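Local structure of hypothetical conserved protein (Geobacillus kaustophilus, 2QYH) at residues H118-L126 with V168-D176; V70-Y78 with R189-I197. The protein is of unknown function but may be a magnesium-dependent phosphatase of the haloacid dehalogenase-like family. All blocks are in the same frame, centred on the assembly; numbering follows the deposited sequence.

Overall arrangement
From the N terminus, the chain first builds part of the mixed core sheet, the Rossmann-like core of the haloacid dehalogenase fold. Residues 70-78 form a hairpin at one edge of that sheet. The chain then makes the five-stranded antiparallel sheet and its helices, which probably form the cap. Within this part, contact 1 brings 168-176 back to 118-126 and closes a loop of 41 residues. Strand 174-179 leads on to helix 184-195, and contact 2 closes the outer loop against the hairpin. After that helix the chain completes the core sheet. Contact 1 is therefore nested inside contact 2. Their centres lie 30 Å apart, on opposite sides of the chain's centre, and they do not touch.

Contact 1. Residues H118-L126 with V168-D176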
loop_
_atom_site.group_PDB
_atom_site.type_symbol
_atom_site.label_atom_id
_atom_site.label_comp_id
_atom_site.label_asym_id
_atom_site.label_seq_id
_atom_site.Cartn_x
_atom_site.Cartn_y
_atom_site.Cartn_z
ATOM N N HIS D 118 10.225 20.275 -9.437
ATOM C CA HIS D 118 11.194 19.236 -8.996
ATOM C C HIS D 118 10.516 18.221 -8.087
ATOM O O HIS D 118 10.909 17.050 -8.023
ATOM C CB HIS D 118 12.407 19.803 -8.252
ATOM C CG HIS D 118 13.403 20.481 -9.139
ATOM N ND1 HIS D 118 13.480 20.255 -10.499
ATOM C CD2 HIS D 118 14.380 21.372 -8.852
ATOM C CE1 HIS D 118 14.460 20.979 -11.010
ATOM N NE2 HIS D 118 15.021 21.665 -10.033
ATOM N N ILE D 119 9.515 18.694 -7.359
ATOM C CA ILE D 119 8.767 17.831 -6.478
ATOM C C ILE D 119 7.988 16.853 -7.348
ATOM O O ILE D 119 8.085 15.647 -7.142
ATOM C CB ILE D 119 7.814 18.644 -5.584
ATOM C CG1 ILE D 119 8.633 19.557 -4.661
ATOM C CG2 ILE D 119 6.927 17.705 -4.773
ATOM C CD1 ILE D 119 7.837 20.194 -3.535
ATOM N N HIS D 120 7.249 17.366 -8.336
ATOM C CA HIS D 120 6.460 16.522 -9.238
ATOM C C HIS D 120 7.296 15.370 -9.800
ATOM O O HIS D 120 6.964 14.203 -9.609
ATOM C CB HIS D 120 5.880 17.335 -10.417
ATOM C CG HIS D 120 4.745 18.250 -10.054
ATOM N ND1 HIS D 120 3.485 17.793 -9.727
ATOM C CD2 HIS D 120 4.678 19.603 -9.999
ATOM C CE1 HIS D 120 2.692 18.825 -9.487
ATOM N NE2 HIS D 120 3.392 19.934 -9.645
ATOM N N VAL D 121 8.389 15.705 -10.472
ATOM C CA VAL D 121 9.258 14.715 -11.099
ATOM C C VAL D 121 9.909 13.690 -10.179
ATOM O O VAL D 121 9.757 12.474 -10.378
ATOM C CB VAL D 121 10.367 15.417 -11.905
ATOM C CG1 VAL D 121 11.452 14.439 -12.289
ATOM C CG2 VAL D 121 9.765 16.040 -13.146
ATOM N N SER D 122 10.650 14.170 -9.186
ATOM C CA SER D 122 11.334 13.275 -8.263
ATOM C C SER D 122 10.352 12.405 -7.485
ATOM O O SER D 122 10.648 11.256 -7.166
ATOM C CB SER D 122 12.185 14.077 -7.284
ATOM O OG SER D 122 11.358 14.816 -6.402
HETATM N N MSE D 123 9.183 12.959 -7.178
HETATM C CA MSE D 123 8.164 12.228 -6.430
HETATM C C MSE D 123 7.332 11.261 -7.279
HETATM O O MSE D 123 6.850 10.240 -6.784
HETATM C CB MSE D 123 7.228 13.205 -5.724
HETATM C CG MSE D 123 7.907 14.101 -4.710
HETATM SE SE MSE D 123 8.523 13.216 -3.094
HETATM C CE MSE D 123 7.658 11.506 -3.262
ATOM N N ALA D 124 7.147 11.590 -8.549
ATOM C CA ALA D 124 6.379 10.726 -9.421
ATOM C C ALA D 124 7.183 9.446 -9.592
ATOM O O ALA D 124 6.625 8.362 -9.792
ATOM C CB ALA D 124 6.162 11.401 -10.758
ATOM N N SER D 125 8.503 9.577 -9.500
ATOM C CA SER D 125 9.373 8.422 -9.646
ATOM C C SER D 125 9.222 7.470 -8.460
ATOM O O SER D 125 9.534 6.282 -8.565
ATOM C CB SER D 125 10.833 8.862 -9.800
ATOM O OG SER D 125 11.325 9.472 -8.626
ATOM N N LEU D 126 8.752 7.999 -7.335
ATOM C CA LEU D 126 8.518 7.200 -6.134
ATOM C C LEU D 126 7.063 6.738 -6.210
ATOM O O LEU D 126 6.558 6.056 -5.311
ATOM C CB LEU D 126 8.723 8.061 -4.889
ATOM C CG LEU D 126 10.032 7.945 -4.102
ATOM C CD1 LEU D 126 11.187 7.612 -5.020
ATOM C CD2 LEU D 126 10.275 9.249 -3.360
ATOM N N VAL D 168 21.740 12.832 1.644
ATOM C CA VAL D 168 22.020 11.663 0.816
ATOM C C VAL D 168 21.160 11.745 -0.438
ATOM O O VAL D 168 19.933 11.625 -0.372
ATOM C CB VAL D 168 21.689 10.355 1.572
ATOM C CG1 VAL D 168 22.074 9.142 0.731
ATOM C CG2 VAL D 168 22.411 10.336 2.912
ATOM N N ARG D 169 21.807 11.941 -1.583
ATOM C CA ARG D 169 21.105 12.083 -2.850
ATOM C C ARG D 169 20.579 10.766 -3.411
ATOM O O ARG D 169 21.243 9.730 -3.338
ATOM C CB ARG D 169 22.032 12.772 -3.863
ATOM C CG ARG D 169 21.374 13.160 -5.186
ATOM C CD ARG D 169 22.209 14.199 -5.936
ATOM N NE ARG D 169 22.220 15.490 -5.249
ATOM C CZ ARG D 169 21.217 16.364 -5.271
ATOM N NH1 ARG D 169 20.113 16.098 -5.952
ATOM N NH2 ARG D 169 21.313 17.503 -4.598
ATOM N N TRP D 170 19.374 10.818 -3.973
ATOM C CA TRP D 170 18.736 9.643 -4.562
ATOM C C TRP D 170 18.105 9.987 -5.910
ATOM O O TRP D 170 17.628 9.103 -6.622
ATOM C CB TRP D 170 17.646 9.098 -3.630
ATOM C CG TRP D 170 16.595 10.112 -3.319
ATOM C CD1 TRP D 170 16.663 11.098 -2.379
ATOM C CD2 TRP D 170 15.342 10.286 -3.999
ATOM N NE1 TRP D 170 15.530 11.881 -2.428
ATOM C CE2 TRP D 170 14.707 11.408 -3.408
ATOM C CE3 TRP D 170 14.698 9.611 -5.039
ATOM C CZ2 TRP D 170 13.452 11.863 -3.834
ATOM C CZ3 TRP D 170 13.453 10.066 -5.458
ATOM C CH2 TRP D 170 12.844 11.183 -4.854
ATOM N N HIS D 171 18.084 11.273 -6.252
ATOM C CA HIS D 171 17.508 11.718 -7.520
ATOM C C HIS D 171 18.265 12.951 -8.017
ATOM O O HIS D 171 18.994 13.580 -7.251
ATOM C CB HIS D 171 16.013 12.028 -7.327
ATOM C CG HIS D 171 15.277 12.332 -8.601
ATOM N ND1 HIS D 171 15.200 13.601 -9.135
ATOM C CD2 HIS D 171 14.580 11.528 -9.440
ATOM C CE1 HIS D 171 14.485 13.568 -10.245
ATOM N NE2 HIS D 171 14.096 12.321 -10.452
ATOM N N ASP D 172 18.111 13.281 -9.295
ATOM C CA ASP D 172 18.784 14.444 -9.869
ATOM C C ASP D 172 18.387 15.738 -9.194
ATOM O O ASP D 172 19.203 16.647 -9.060
ATOM C CB ASP D 172 18.470 14.578 -11.357
ATOM C CG ASP D 172 19.332 13.679 -12.207
ATOM O OD1 ASP D 172 19.115 13.619 -13.431
ATOM O OD2 ASP D 172 20.233 13.032 -11.637
ATOM N N VAL D 173 17.135 15.833 -8.770
ATOM C CA VAL D 173 16.677 17.065 -8.148
ATOM C C VAL D 173 16.155 16.942 -6.723
ATOM O O VAL D 173 15.431 17.821 -6.249
ATOM C CB VAL D 173 15.584 17.737 -9.014
ATOM C CG1 VAL D 173 16.146 18.086 -10.385
ATOM C CG2 VAL D 173 14.393 16.813 -9.155
ATOM N N SER D 174 16.522 15.867 -6.033
ATOM C CA SER D 174 16.064 15.680 -4.661
ATOM C C SER D 174 17.029 14.830 -3.845
ATOM O O SER D 174 17.540 13.816 -4.320
ATOM C CB SER D 174 14.680 15.023 -4.652
ATOM O OG SER D 174 14.148 14.955 -3.341
ATOM N N THR D 175 17.269 15.247 -2.607
ATOM C CA THR D 175 18.165 14.516 -1.722
ATOM C C THR D 175 17.508 14.367 -0.350
ATOM O O THR D 175 16.761 15.248 0.078
ATOM C CB THR D 175 19.506 15.256 -1.568
ATOM O OG1 THR D 175 20.384 14.486 -0.739
ATOM C CG2 THR D 175 19.288 16.628 -0.938
ATOM N N ASP D 176 17.784 13.257 0.331
ATOM C CA ASP D 176 17.208 13.010 1.655
ATOM C C ASP D 176 17.914 13.793 2.737
ATOM O O ASP D 176 19.120 14.020 2.672
ATOM C CB ASP D 176 17.288 11.531 2.041
ATOM C CG ASP D 176 16.378 10.663 1.220
ATOM O OD1 ASP D 176 15.188 11.016 1.071
ATOM O OD2 ASP D 176 16.854 9.619 0.732
#
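Val173 lies over one face of the His118 ring, its CG1 3.5 Å from the ring centroid in a CH-pi contact. The two side chains cross at about a right angle. One helical turn on, Ser122 covers the His171 ring. Its CA stands 3.7 Å from the ring centroid, and its CB reaches Ser174 CB at 3.7 Å. This is the tight part: Ser122, Val173 and Ser174 are buried, and Ser122 OG turns back to bond to His118 O (2.8 Å). The helix packs across one end of the hairpin made by strands 165-171 and 174-179, in the antiparallel sheet of the probable cap. His171 CG lies opposite its backbone N (chi1 -173°), which carries the ring to Ser122. Val173 N donates to His171 ND1 (3.0 Å, 177°), tilted 20° from the ring plane, which limits rotation of the ring. A leucine in place of His171 would probably leave Val173 N without this acceptor and Ser122 CA without the flat ring. Ser122 O lies in plane at the Trp170 ring edge, near CH2, and Leu126 CD1 approaches CZ3 obliquely. The exposed rim is looser: Val121 CG1 and Ser125 OG meet the His171 ring obliquely.

Contact 2. Residues V70-Y78 with R189-I197; sequences VVFEGNVLY and RMMIEKLGI
The selenomethionine Met191 reaches toward the hairpin and sets its methyl against Phe72 and Leu77. Its CE is 3.2 Å from Phe72 CB and 3.3 Å from Leu77 CD2. The chain bends at chi2 (107°) and chi3 (-88°), which brings CE to the strands, while SE packs on Val70 CG1 at 3.9 Å. Leu195 completes the grip on Phe72. Its CD2 stands over the centre of the ring, 3.5 Å from the centroid and 1° off the normal, a CH-pi contact. Leu77 CD2 also rests on Lys194 CB at 3.6 Å. At the far end, the selenium of Met190 lies over one face of the Tyr78 ring, 4.0 Å from its centroid, in a Met-aromatic contact, though Met190 is poorly ordered.

The next shell sets these groups in place. A type I' turn from Phe72 to Asn75 joins the two strands. A classic beta bulge lets Leu77 and Tyr78 both face Val70, and both of their N-H groups bond to Val70 O. Glu73 CG covers the other face of the Phe72 ring, and Tyr38 meets that ring edge-to-face. Gln80 holds the Tyr78 hydroxyl. On the helix side, a Schellman motif with Gly196 as C-prime closes the helix. Met191 also packs on Phe7 of strand 5-8, so helix 184-195 joins the edge hairpin to the central strands.

No hydrogen bond crosses between the two segments. Their direct contact is apolar and ring packing, so its direction is probably set by little beyond the fit of the side chains.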
loop_
_atom_site.group_PDB
_atom_site.type_symbol
_atom_site.label_atom_id
_atom_site.label_comp_id
_atom_site.label_asym_id
_atom_site.label_seq_id
_atom_site.Cartn_x
_atom_site.Cartn_y
_atom_site.Cartn_z
ATOM N N VAL D 70 11.190 3.600 14.818
ATOM C CA VAL D 70 11.202 2.151 14.950
ATOM C C VAL D 70 9.990 1.624 15.699
ATOM O O VAL D 70 9.716 2.039 16.822
ATOM C CB VAL D 70 12.473 1.711 15.690
ATOM C CG1 VAL D 70 12.578 0.185 15.709
ATOM C CG2 VAL D 70 13.691 2.350 15.032
ATOM N N VAL D 71 9.278 0.688 15.082
ATOM C CA VAL D 71 8.078 0.120 15.684
ATOM C C VAL D 71 8.206 -1.379 15.954
ATOM O O VAL D 71 8.742 -2.120 15.135
ATOM C CB VAL D 71 6.849 0.338 14.755
ATOM C CG1 VAL D 71 5.603 -0.258 15.390
ATOM C CG2 VAL D 71 6.663 1.816 14.466
ATOM N N PHE D 72 7.706 -1.825 17.102
ATOM C CA PHE D 72 7.740 -3.249 17.447
ATOM C C PHE D 72 6.330 -3.759 17.763
ATOM O O PHE D 72 5.671 -3.259 18.669
ATOM C CB PHE D 72 8.646 -3.504 18.654
ATOM C CG PHE D 72 8.631 -4.925 19.116
ATOM C CD1 PHE D 72 9.139 -5.936 18.307
ATOM C CD2 PHE D 72 8.063 -5.264 20.335
ATOM C CE1 PHE D 72 9.079 -7.270 18.709
ATOM C CE2 PHE D 72 7.997 -6.595 20.745
ATOM C CZ PHE D 72 8.505 -7.601 19.930
ATOM N N GLU D 73 5.874 -4.760 17.016
ATOM C CA GLU D 73 4.536 -5.321 17.201
ATOM C C GLU D 73 3.467 -4.232 17.312
ATOM O O GLU D 73 2.641 -4.258 18.221
ATOM C CB GLU D 73 4.474 -6.200 18.455
ATOM C CG GLU D 73 5.448 -7.361 18.475
ATOM C CD GLU D 73 5.122 -8.384 19.559
ATOM O OE1 GLU D 73 4.772 -7.974 20.689
ATOM O OE2 GLU D 73 5.228 -9.598 19.281
ATOM N N GLY D 74 3.495 -3.266 16.398
ATOM C CA GLY D 74 2.503 -2.210 16.419
ATOM C C GLY D 74 2.760 -0.996 17.296
ATOM O O GLY D 74 2.051 -0.006 17.167
ATOM N N ASN D 75 3.756 -1.039 18.176
ATOM C CA ASN D 75 4.020 0.103 19.047
ATOM C C ASN D 75 5.389 0.727 18.836
ATOM O O ASN D 75 6.378 0.023 18.653
ATOM C CB ASN D 75 3.867 -0.314 20.508
ATOM C CG ASN D 75 2.510 -0.925 20.792
ATOM O OD1 ASN D 75 1.474 -0.315 20.523
ATOM N ND2 ASN D 75 2.508 -2.136 21.336
ATOM N N VAL D 76 5.437 2.057 18.870
ATOM C CA VAL D 76 6.680 2.777 18.677
ATOM C C VAL D 76 7.662 2.346 19.746
ATOM O O VAL D 76 7.343 2.346 20.928
ATOM C CB VAL D 76 6.458 4.297 18.751
ATOM C CG1 VAL D 76 7.785 5.024 18.597
ATOM C CG2 VAL D 76 5.496 4.728 17.653
ATOM N N LEU D 77 8.862 1.977 19.315
ATOM C CA LEU D 77 9.900 1.505 20.217
ATOM C C LEU D 77 10.968 2.561 20.413
ATOM O O LEU D 77 11.581 2.653 21.473
ATOM C CB LEU D 77 10.544 0.242 19.641
ATOM C CG LEU D 77 11.412 -0.530 20.626
ATOM C CD1 LEU D 77 10.606 -1.655 21.188
ATOM C CD2 LEU D 77 12.645 -1.073 19.935
ATOM N N TYR D 78 11.188 3.352 19.375
ATOM C CA TYR D 78 12.187 4.402 19.411
ATOM C C TYR D 78 11.890 5.425 18.331
ATOM O O TYR D 78 11.497 5.066 17.223
ATOM C CB TYR D 78 13.578 3.800 19.192
ATOM C CG TYR D 78 14.665 4.820 18.962
ATOM C CD1 TYR D 78 14.979 5.262 17.679
ATOM C CD2 TYR D 78 15.334 5.398 20.039
ATOM C CE1 TYR D 78 15.928 6.260 17.481
ATOM C CE2 TYR D 78 16.279 6.395 19.852
ATOM C CZ TYR D 78 16.573 6.825 18.579
ATOM O OH TYR D 78 17.495 7.842 18.415
ATOM N N ARG D 189 20.129 -1.515 15.630
ATOM C CA ARG D 189 20.888 -1.690 16.857
ATOM C C ARG D 189 20.045 -1.491 18.119
ATOM O O ARG D 189 20.184 -2.264 19.063
ATOM C CB ARG D 189 22.100 -0.764 16.894
ATOM C CG ARG D 189 23.008 -1.030 18.083
ATOM C CD ARG D 189 24.339 -0.330 17.919
ATOM N NE ARG D 189 24.530 0.778 18.849
ATOM C CZ ARG D 189 23.692 1.800 18.991
ATOM N NH1 ARG D 189 22.585 1.862 18.267
ATOM N NH2 ARG D 189 23.972 2.775 19.843
HETATM N N MSE D 190 19.180 -0.477 18.164
HETATM C CA MSE D 190 18.367 -0.314 19.373
HETATM C C MSE D 190 17.136 -1.169 19.382
HETATM O O MSE D 190 16.582 -1.449 20.440
HETATM C CB MSE D 190 17.933 1.118 19.615
HETATM C CG MSE D 190 18.256 2.069 18.538
HETATM SE SE MSE D 190 18.887 3.641 19.419
HETATM C CE MSE D 190 19.095 3.007 21.240
HETATM N N MSE D 191 16.674 -1.552 18.203
HETATM C CA MSE D 191 15.535 -2.427 18.158
HETATM C C MSE D 191 15.983 -3.648 18.970
HETATM O O MSE D 191 15.312 -4.047 19.931
HETATM C CB MSE D 191 15.232 -2.840 16.726
HETATM C CG MSE D 191 14.369 -4.078 16.640
HETATM SE SE MSE D 191 12.563 -3.732 16.102
HETATM C CE MSE D 191 11.780 -3.389 17.822
ATOM N N ILE D 192 17.143 -4.207 18.608
ATOM C CA ILE D 192 17.655 -5.390 19.290
ATOM C C ILE D 192 18.152 -5.129 20.705
ATOM O O ILE D 192 18.172 -6.037 21.541
ATOM C CB ILE D 192 18.769 -6.092 18.468
ATOM C CG1 ILE D 192 20.034 -5.232 18.429
ATOM C CG2 ILE D 192 18.262 -6.368 17.055
ATOM C CD1 ILE D 192 21.185 -5.873 17.693
ATOM N N GLU D 193 18.549 -3.895 20.984
ATOM C CA GLU D 193 19.005 -3.548 22.320
ATOM C C GLU D 193 17.781 -3.540 23.225
ATOM O O GLU D 193 17.784 -4.151 24.289
ATOM C CB GLU D 193 19.664 -2.176 22.315
ATOM C CG GLU D 193 21.171 -2.225 22.416
ATOM C CD GLU D 193 21.809 -0.857 22.250
ATOM O OE1 GLU D 193 21.280 0.127 22.825
ATOM O OE2 GLU D 193 22.846 -0.772 21.554
ATOM N N LYS D 194 16.726 -2.863 22.779
ATOM C CA LYS D 194 15.491 -2.770 23.545
ATOM C C LYS D 194 14.815 -4.133 23.679
ATOM O O LYS D 194 14.251 -4.447 24.726
ATOM C CB LYS D 194 14.507 -1.792 22.883
ATOM C CG LYS D 194 14.997 -0.361 22.684
ATOM C CD LYS D 194 15.307 0.341 23.994
ATOM C CE LYS D 194 15.357 1.860 23.816
ATOM N NZ LYS D 194 16.309 2.305 22.759
ATOM N N LEU D 195 14.855 -4.938 22.622
ATOM C CA LEU D 195 14.226 -6.258 22.665
ATOM C C LEU D 195 15.058 -7.257 23.464
ATOM O O LEU D 195 14.564 -8.309 23.869
ATOM C CB LEU D 195 13.998 -6.797 21.247
ATOM C CG LEU D 195 13.017 -5.999 20.379
ATOM C CD1 LEU D 195 12.854 -6.668 19.024
ATOM C CD2 LEU D 195 11.670 -5.899 21.091
ATOM N N GLY D 196 16.324 -6.917 23.690
ATOM C CA GLY D 196 17.198 -7.798 24.436
ATOM C C GLY D 196 17.653 -8.968 23.591
ATOM O O GLY D 196 17.780 -10.088 24.089
ATOM N N ILE D 197 17.899 -8.708 22.308
ATOM C CA ILE D 197 18.338 -9.748 21.385
ATOM C C ILE D 197 19.825 -9.646 21.072
ATOM O O ILE D 197 20.309 -8.597 20.639
ATOM C CB ILE D 197 17.550 -9.683 20.057
ATOM C CG1 ILE D 197 16.065 -9.966 20.320
ATOM C CG2 ILE D 197 18.131 -10.688 19.043
ATOM C CD1 ILE D 197 15.232 -10.053 19.063
#